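Local coordinates for protein L-asparaginase 1 (Escherichia coli, PDB 6NXC) that catalyses the hydrolysis of L-asparagine to L-aspartate and ammonium as a homotetramer, with L-asparagine itself also serving as allosteric activator, at residues S81-P85 with E86-H90; G148-N151 with L152-A155; Q335-T339 with E340-K344. The protein carries 1 engineered substitution. All blocks are in the same frame, centred on the assembly; numbering follows the deposited sequence.

Contact 1: residues S81-P85 with E86-H90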
loop_
_atom_site.group_PDB
_atom_site.type_symbol
_atom_site.label_atom_id
_atom_site.label_comp_id
_atom_site.label_asym_id
_atom_site.label_seq_id
_atom_site.Cartn_x
_atom_site.Cartn_y
_atom_site.Cartn_z
ATOM N N SER B 81 5.308 0.535 28.532
ATOM C CA SER B 81 6.607 -0.189 28.489
ATOM C C SER B 81 6.874 -0.896 29.819
ATOM O O SER B 81 7.694 -1.842 29.908
ATOM C CB SER B 81 7.735 0.756 28.041
ATOM O OG SER B 81 7.765 1.893 28.885
ATOM N N ASP B 82 6.170 -0.484 30.879
ATOM C CA ASP B 82 6.404 -1.060 32.225
ATOM C C ASP B 82 5.312 -2.137 32.537
ATOM O O ASP B 82 5.320 -2.786 33.576
ATOM C CB ASP B 82 6.365 0.058 33.258
ATOM C CG ASP B 82 7.503 1.042 33.112
ATOM O OD1 ASP B 82 8.617 0.539 32.849
ATOM O OD2 ASP B 82 7.250 2.290 33.260
ATOM N N MET B 83 4.458 -2.432 31.598
ATOM C CA MET B 83 3.364 -3.416 31.826
ATOM C C MET B 83 3.911 -4.809 32.095
ATOM O O MET B 83 4.817 -5.294 31.431
ATOM C CB MET B 83 2.462 -3.500 30.577
ATOM C CG MET B 83 1.676 -2.316 30.348
ATOM S SD MET B 83 0.452 -2.148 31.535
ATOM C CE MET B 83 -0.713 -3.353 30.908
ATOM N N THR B 84 3.220 -5.560 32.955
ATOM C CA THR B 84 3.445 -6.991 33.079
ATOM C C THR B 84 2.155 -7.748 32.981
ATOM O O THR B 84 1.094 -7.133 32.924
ATOM C CB THR B 84 4.089 -7.255 34.436
ATOM O OG1 THR B 84 3.071 -6.992 35.406
ATOM C CG2 THR B 84 5.300 -6.409 34.739
ATOM N N PRO B 85 2.173 -9.083 33.058
ATOM C CA PRO B 85 0.919 -9.853 32.983
ATOM C C PRO B 85 -0.041 -9.557 34.122
ATOM O O PRO B 85 -1.209 -9.630 33.879
ATOM C CB PRO B 85 1.423 -11.327 32.959
ATOM C CG PRO B 85 2.791 -11.228 32.373
ATOM C CD PRO B 85 3.348 -9.971 32.945
ATOM N N GLU B 86 0.471 -9.122 35.307
ATOM C CA GLU B 86 -0.390 -8.717 36.440
ATOM C C GLU B 86 -1.252 -7.522 36.026
ATOM O O GLU B 86 -2.440 -7.442 36.414
ATOM C CB GLU B 86 0.442 -8.389 37.667
ATOM C CG GLU B 86 1.073 -9.654 38.258
ATOM C CD GLU B 86 2.522 -9.882 37.864
ATOM O OE1 GLU B 86 2.939 -9.616 36.648
ATOM O OE2 GLU B 86 3.274 -10.307 38.762
ATOM N N ASP B 87 -0.710 -6.655 35.198
ATOM C CA ASP B 87 -1.519 -5.525 34.640
ATOM C C ASP B 87 -2.674 -6.010 33.750
ATOM O O ASP B 87 -3.737 -5.340 33.745
ATOM C CB ASP B 87 -0.601 -4.502 33.968
ATOM C CG ASP B 87 0.436 -3.959 34.961
ATOM O OD1 ASP B 87 0.009 -3.501 36.115
ATOM O OD2 ASP B 87 1.656 -4.109 34.659
ATOM N N TRP B 88 -2.489 -7.060 32.921
ATOM C CA TRP B 88 -3.550 -7.524 32.053
ATOM C C TRP B 88 -4.703 -8.000 32.983
ATOM O O TRP B 88 -5.890 -7.754 32.727
ATOM C CB TRP B 88 -3.045 -8.710 31.198
ATOM C CG TRP B 88 -1.883 -8.420 30.305
ATOM C CD1 TRP B 88 -1.470 -7.225 29.796
ATOM C CD2 TRP B 88 -0.913 -9.395 29.885
ATOM N NE1 TRP B 88 -0.341 -7.414 29.033
ATOM C CE2 TRP B 88 0.053 -8.705 29.112
ATOM C CE3 TRP B 88 -0.830 -10.783 30.020
ATOM C CZ2 TRP B 88 1.053 -9.396 28.456
ATOM C CZ3 TRP B 88 0.209 -11.455 29.424
ATOM C CH2 TRP B 88 1.152 -10.744 28.695
ATOM N N GLN B 89 -4.321 -8.753 34.005
ATOM C CA GLN B 89 -5.291 -9.244 35.032
ATOM C C GLN B 89 -6.052 -8.095 35.693
ATOM O O GLN B 89 -7.313 -8.158 35.871
ATOM C CB GLN B 89 -4.538 -10.109 36.089
ATOM C CG GLN B 89 -5.508 -10.741 37.071
ATOM C CD GLN B 89 -6.255 -11.936 36.550
ATOM O OE1 GLN B 89 -5.784 -12.634 35.689
ATOM N NE2 GLN B 89 -7.442 -12.222 37.115
ATOM N N HIS B 90 -5.377 -7.000 36.028
ATOM C CA HIS B 90 -5.983 -5.836 36.743
ATOM C C HIS B 90 -7.047 -5.267 35.789
ATOM O O HIS B 90 -8.194 -4.953 36.244
ATOM C CB HIS B 90 -4.898 -4.751 37.024
ATOM C CG HIS B 90 -5.278 -3.553 37.824
ATOM N ND1 HIS B 90 -6.446 -3.469 38.603
ATOM C CD2 HIS B 90 -4.582 -2.415 38.084
ATOM C CE1 HIS B 90 -6.494 -2.287 39.207
ATOM N NE2 HIS B 90 -5.343 -1.644 38.940
HETATM O O HOH W 1 3.225 -5.089 37.151
#

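Contact 2: residues G148-N151 with L152-A155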
loop_
_atom_site.group_PDB
_atom_site.type_symbol
_atom_site.label_atom_id
_atom_site.label_comp_id
_atom_site.label_asym_id
_atom_site.label_seq_id
_atom_site.Cartn_x
_atom_site.Cartn_y
_atom_site.Cartn_z
ATOM N N GLY B 148 -4.923 11.828 19.725
ATOM C CA GLY B 148 -5.700 11.218 20.800
ATOM C C GLY B 148 -7.189 11.540 20.735
ATOM O O GLY B 148 -7.971 10.656 21.050
ATOM N N GLN B 149 -7.558 12.768 20.506
ATOM C CA GLN B 149 -8.975 13.199 20.339
ATOM C C GLN B 149 -9.685 12.331 19.319
ATOM O O GLN B 149 -10.723 11.702 19.677
ATOM C CB GLN B 149 -9.120 14.644 19.869
ATOM C CG GLN B 149 -8.550 15.610 20.862
ATOM C CD GLN B 149 -8.049 16.900 20.238
ATOM O OE1 GLN B 149 -8.696 17.949 20.325
ATOM N NE2 GLN B 149 -6.879 16.839 19.613
ATOM N N ILE B 150 -9.113 12.176 18.122
ATOM C CA ILE B 150 -9.832 11.413 17.096
ATOM C C ILE B 150 -9.837 9.909 17.431
ATOM O O ILE B 150 -10.919 9.314 17.254
ATOM C CB ILE B 150 -9.328 11.743 15.690
ATOM C CG1 ILE B 150 -10.326 11.227 14.646
ATOM C CG2 ILE B 150 -7.941 11.224 15.443
ATOM C CD1 ILE B 150 -11.782 11.527 14.993
ATOM N N ASN B 151 -8.732 9.285 17.866
ATOM C CA ASN B 151 -8.793 7.822 18.184
ATOM C C ASN B 151 -9.806 7.591 19.308
ATOM O O ASN B 151 -10.492 6.581 19.278
ATOM C CB ASN B 151 -7.433 7.268 18.637
ATOM C CG ASN B 151 -6.468 7.088 17.466
ATOM O OD1 ASN B 151 -6.934 6.951 16.330
ATOM N ND2 ASN B 151 -5.152 7.013 17.708
ATOM N N LEU B 152 -9.840 8.440 20.317
ATOM C CA LEU B 152 -10.760 8.174 21.462
ATOM C C LEU B 152 -12.192 8.415 21.015
ATOM O O LEU B 152 -13.137 7.612 21.357
ATOM C CB LEU B 152 -10.371 8.966 22.718
ATOM C CG LEU B 152 -11.336 8.814 23.922
ATOM C CD1 LEU B 152 -11.508 7.376 24.439
ATOM C CD2 LEU B 152 -10.873 9.723 25.061
ATOM N N LEU B 153 -12.420 9.517 20.357
ATOM C CA LEU B 153 -13.806 9.808 19.850
ATOM C C LEU B 153 -14.312 8.667 18.975
ATOM O O LEU B 153 -15.443 8.258 19.124
ATOM C CB LEU B 153 -13.800 11.097 19.070
ATOM C CG LEU B 153 -15.206 11.579 18.815
ATOM C CD1 LEU B 153 -15.491 12.846 19.555
ATOM C CD2 LEU B 153 -15.425 11.741 17.331
ATOM N N ASN B 154 -13.494 8.191 18.039
ATOM C CA ASN B 154 -13.908 7.046 17.174
ATOM C C ASN B 154 -14.170 5.788 17.975
ATOM O O ASN B 154 -15.164 5.064 17.737
ATOM C CB ASN B 154 -12.807 6.786 16.169
ATOM C CG ASN B 154 -12.799 7.766 14.991
ATOM O OD1 ASN B 154 -11.734 8.187 14.492
ATOM N ND2 ASN B 154 -13.946 8.178 14.542
ATOM N N ALA B 155 -13.291 5.476 18.928
ATOM C CA ALA B 155 -13.481 4.278 19.782
ATOM C C ALA B 155 -14.815 4.374 20.526
ATOM O O ALA B 155 -15.526 3.344 20.590
ATOM C CB ALA B 155 -12.330 4.174 20.764
HETATM O O HOH W 2 -8.760 7.406 14.217
#

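Contact 3: residues Q335-T339 with E340-K344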
loop_
_atom_site.group_PDB
_atom_site.type_symbol
_atom_site.label_atom_id
_atom_site.label_comp_id
_atom_site.label_asym_id
_atom_site.label_seq_id
_atom_site.Cartn_x
_atom_site.Cartn_y
_atom_site.Cartn_z
ATOM N N GLN B 335 -4.135 -22.116 33.157
ATOM C CA GLN B 335 -5.452 -22.858 33.232
ATOM C C GLN B 335 -5.163 -24.264 33.781
ATOM O O GLN B 335 -4.008 -24.649 34.027
ATOM C CB GLN B 335 -6.246 -22.938 31.918
ATOM C CG GLN B 335 -6.724 -21.638 31.231
ATOM C CD GLN B 335 -7.041 -20.503 32.197
ATOM O OE1 GLN B 335 -8.090 -20.599 32.838
ATOM N NE2 GLN B 335 -6.184 -19.429 32.319
ATOM N N GLU B 336 -6.224 -25.014 34.066
ATOM C CA GLU B 336 -6.094 -26.391 34.605
ATOM C C GLU B 336 -5.893 -27.366 33.442
ATOM O O GLU B 336 -6.795 -28.129 33.153
ATOM C CB GLU B 336 -7.345 -26.715 35.435
ATOM C CG GLU B 336 -7.317 -26.034 36.794
ATOM C CD GLU B 336 -6.184 -26.370 37.757
ATOM O OE1 GLU B 336 -6.054 -25.651 38.766
ATOM O OE2 GLU B 336 -5.432 -27.330 37.515
ATOM N N LEU B 337 -4.743 -27.329 32.788
ATOM C CA LEU B 337 -4.516 -28.135 31.562
ATOM C C LEU B 337 -3.187 -28.855 31.712
ATOM O O LEU B 337 -2.282 -28.218 32.081
ATOM C CB LEU B 337 -4.472 -27.196 30.343
ATOM C CG LEU B 337 -5.747 -26.396 30.139
ATOM C CD1 LEU B 337 -5.577 -25.359 29.051
ATOM C CD2 LEU B 337 -6.957 -27.294 29.872
ATOM N N ASP B 338 -3.050 -30.059 31.146
ATOM C CA ASP B 338 -1.757 -30.746 31.123
ATOM C C ASP B 338 -0.950 -30.321 29.865
ATOM O O ASP B 338 -1.521 -29.724 28.981
ATOM C CB ASP B 338 -2.063 -32.232 31.307
ATOM C CG ASP B 338 -2.634 -32.950 30.117
ATOM O OD1 ASP B 338 -2.586 -32.413 29.019
ATOM O OD2 ASP B 338 -3.143 -34.074 30.314
ATOM N N THR B 339 0.317 -30.608 29.822
ATOM C CA THR B 339 1.255 -30.248 28.742
ATOM C C THR B 339 0.725 -30.693 27.380
ATOM O O THR B 339 0.820 -29.877 26.389
ATOM C CB THR B 339 2.668 -30.710 29.059
ATOM O OG1 THR B 339 3.096 -30.078 30.259
ATOM C CG2 THR B 339 3.625 -30.230 27.996
ATOM N N GLU B 340 0.215 -31.910 27.242
ATOM C CA GLU B 340 -0.253 -32.399 25.919
ATOM C C GLU B 340 -1.417 -31.539 25.460
ATOM O O GLU B 340 -1.413 -31.154 24.245
ATOM C CB GLU B 340 -0.694 -33.871 25.965
ATOM C CG GLU B 340 -1.456 -34.323 24.740
ATOM C CD GLU B 340 -2.058 -35.715 24.858
ATOM O OE1 GLU B 340 -1.447 -36.544 25.560
ATOM O OE2 GLU B 340 -3.168 -35.950 24.293
ATOM N N THR B 341 -2.309 -31.133 26.379
ATOM C CA THR B 341 -3.494 -30.342 26.012
ATOM C C THR B 341 -3.058 -28.920 25.646
ATOM O O THR B 341 -3.674 -28.368 24.738
ATOM C CB THR B 341 -4.542 -30.270 27.124
ATOM O OG1 THR B 341 -4.957 -31.601 27.442
ATOM C CG2 THR B 341 -5.733 -29.452 26.714
ATOM N N ILE B 342 -2.108 -28.358 26.381
ATOM C CA ILE B 342 -1.561 -27.012 25.989
ATOM C C ILE B 342 -0.959 -27.045 24.572
ATOM O O ILE B 342 -1.213 -26.084 23.758
ATOM C CB ILE B 342 -0.585 -26.490 27.051
ATOM C CG1 ILE B 342 -1.376 -26.281 28.346
ATOM C CG2 ILE B 342 0.036 -25.219 26.573
ATOM C CD1 ILE B 342 -0.519 -26.022 29.535
ATOM N N ARG B 343 -0.198 -28.093 24.253
ATOM C CA ARG B 343 0.483 -28.188 22.956
ATOM C C ARG B 343 -0.592 -28.219 21.900
ATOM O O ARG B 343 -0.393 -27.627 20.820
ATOM C CB ARG B 343 1.448 -29.388 22.867
ATOM C CG ARG B 343 2.727 -29.226 23.685
ATOM C CD ARG B 343 3.580 -30.510 23.769
ATOM N NE ARG B 343 4.839 -30.184 24.438
ATOM C CZ ARG B 343 5.498 -30.981 25.283
ATOM N NH1 ARG B 343 5.097 -32.225 25.493
ATOM N NH2 ARG B 343 6.644 -30.597 25.821
ATOM N N LYS B 344 -1.644 -29.014 22.120
ATOM C CA LYS B 344 -2.678 -29.159 21.073
ATOM C C LYS B 344 -3.394 -27.805 20.893
ATOM O O LYS B 344 -3.746 -27.443 19.775
ATOM C CB LYS B 344 -3.657 -30.275 21.473
ATOM C CG LYS B 344 -5.033 -30.198 20.836
ATOM C CD LYS B 344 -5.788 -31.544 20.834
ATOM C CE LYS B 344 -6.568 -31.774 19.554
ATOM N NZ LYS B 344 -7.505 -32.913 19.701
HETATM O O HOH W 3 -5.808 -31.246 30.300
#

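Contact 1: residues S81-P85 with E86-H90
Asp87 turns its CG beside its own backbone N and anti to its carbonyl carbon (chi1 -58°), which sends the carboxylate back along the chain to Thr84. There OD2 accepts the backbone N-H of Thr84 through its anti lone pair, with Thr84 N and Asp87 OD2 2.7 Å apart and an almost straight N-H...O angle of 165°. A side chain in the first turn of helix 85-98 thus binds a backbone N-H just ahead of it, the kind of bond that makes up one half of a capping box. A water bridges the same two residues, 2.6 Å from Thr84 OG1 and donating to Asp87 OD2 at 3.1 Å. Against the stem of the same aspartate, Met83, bent at both chi2 and chi3, curls its methyl, a tight approach of 3.3 Å from Met83 CE to Asp87 CB. Pro85 and Trp88 lie side by side. Pro85 CA sits over one face of the indole as a CH-pi contact, 3.8 Å from the centroid of its six-membered ring, while Pro85 CB touches Trp88 CZ3 at 3.7 Å. Pro85 O receives the N-H of Gln89 within the carbonyl plane, and a weaker bond from Trp88 N. Helices 114-124 and 322-333 also pack on the indole, His330 meeting it edge-to-face, and Pro239 of the second subunit adds to the packing. Just upstream, the substrate-binding Ser81 bonds through OG a citrate, probably from the crystallisation liquor, and Asp82 bonds Gln269 of the second subunit. Directly after the substrate-binding loop, the helix start is therefore fixed twice, by a proline pressed on indole and by a carboxylate that the helix dipole would probably stabilise as an anion.

Contact 2: residues G148-N151 with L152-A155
Asn151 OD1 is gripped by two donors, a bridging water at 2.8 Å and the backbone N-H of Asn172, while its ND2 gives a proton to Gly136 O, so both ends of this buried amide are satisfied. The water ties Asn151 to Asn154, further along helix 148-161. It spends its other proton on Asn154 OD1, 3.1 Å away, so the two amide oxygens are linked through a single donor. Asn154 reaches this place with CG beside its backbone N (chi1 -78°), which folds the amide back over the preceding turn. Its OD1 there lies 3.1 Å from Ile150 O, two acceptors facing each other; Ile150 O has the backbone N-H of Asn154 and Asn154 OD1 has the water, so each acceptor is supplied with its own donor. The branch of Ile150 runs obliquely past the amide, with both Ile150 CG1 and CD1 close to Asn154 OD1, the former at 3.4 Å. With CG1 anti to the backbone N (chi1 -165°) and a bend at chi2, Ile150 CD1 also comes within 4.3 Å of Leu153 CD2. Four regular i to i+4 bonds run beneath these side chains, the shortest from Leu153 N to Gln149 O at 2.8 Å. On the sheet side, Leu152 packs on Val106 and Leu108 of strand 104-108, and Ala155 on Ile133 and Thr135 of strand 132-135, as befits a helix of a beta-alpha-beta unit. From the third subunit, Arg145 packs on Ile150, Leu153 and Asn154 together, and Glu60 accepts a bond from Gln149 NE2. The rotation of the Asn151 amide is thus set by the loops that follow strands 132-135 and 167-171, and water joins it to a second amide near a subunit boundary.

Contact 3: residues Q335-T339 with E340-K344
Asp338 is the N-cap of helix 339-346, and its OD1 takes two bonds from Thr341. The backbone Thr341 N reaches Asp338 OD1 at 2.9 Å, nearly in line with the C-O bond, while Thr341 OG1 donates to the same OD1 at 3.0 Å from above the carboxylate plane. A water closes the circuit, accepting from Asp338 N and donating to Thr341 OG1, so Asp338 N reaches that hydroxyl through the water and not directly. With Asp338 O also accepting from Ile342 N at 3.0 Å, the first turn is well anchored. Outside this polar core, Leu337 CB meets Ile342 CG1 at 3.8 Å, a hydrophobic staple spanning the cap, and Leu337 CD2 crosses Thr341 CG2 at about a right angle. With an alanine in place of Thr341, Asp338 OD1 would probably be left with the backbone donor, and the water and Leu337 CD2 would each lose a partner. Thr339 has CG2 anti to its backbone N (chi1 -61° for OG1), which sets the methyl over the centre of one guanidinium face of Arg343, with Thr339 CG2 3.4 Å from Arg343 CZ. Through Leu337 and Ile342 the start of helix 339-346 packs on Leu332 of helix 322-333, while Arg343 NH2 reaches across to the carbonyls of Ser281, at the end of helix 271-282, and Ile285, just ahead of strand 286-291.

The three contacts follow in series along the chain, each local to a helix or its start. Contact 1 is closely tied to the substrate site: it contains Ser81, its Met83 side chain is about 8 Å from that of Asp112, and its Asp82 side chain about 11 Å from that of the catalytic Thr34. Contact 2 approaches separately, with Gly148 about 8 Å from the Thr34 side chain and the Asn151 side chain about 7 Å from that of substrate-binding Thr111. Apart from this, the Trp88 side chain is about 13 Å from an asparagine bound in the structure. Contact 3 lies away from the annotated sites, but its nearest atoms come within about 8 Å of contact 1, and both pack on helix 322-333.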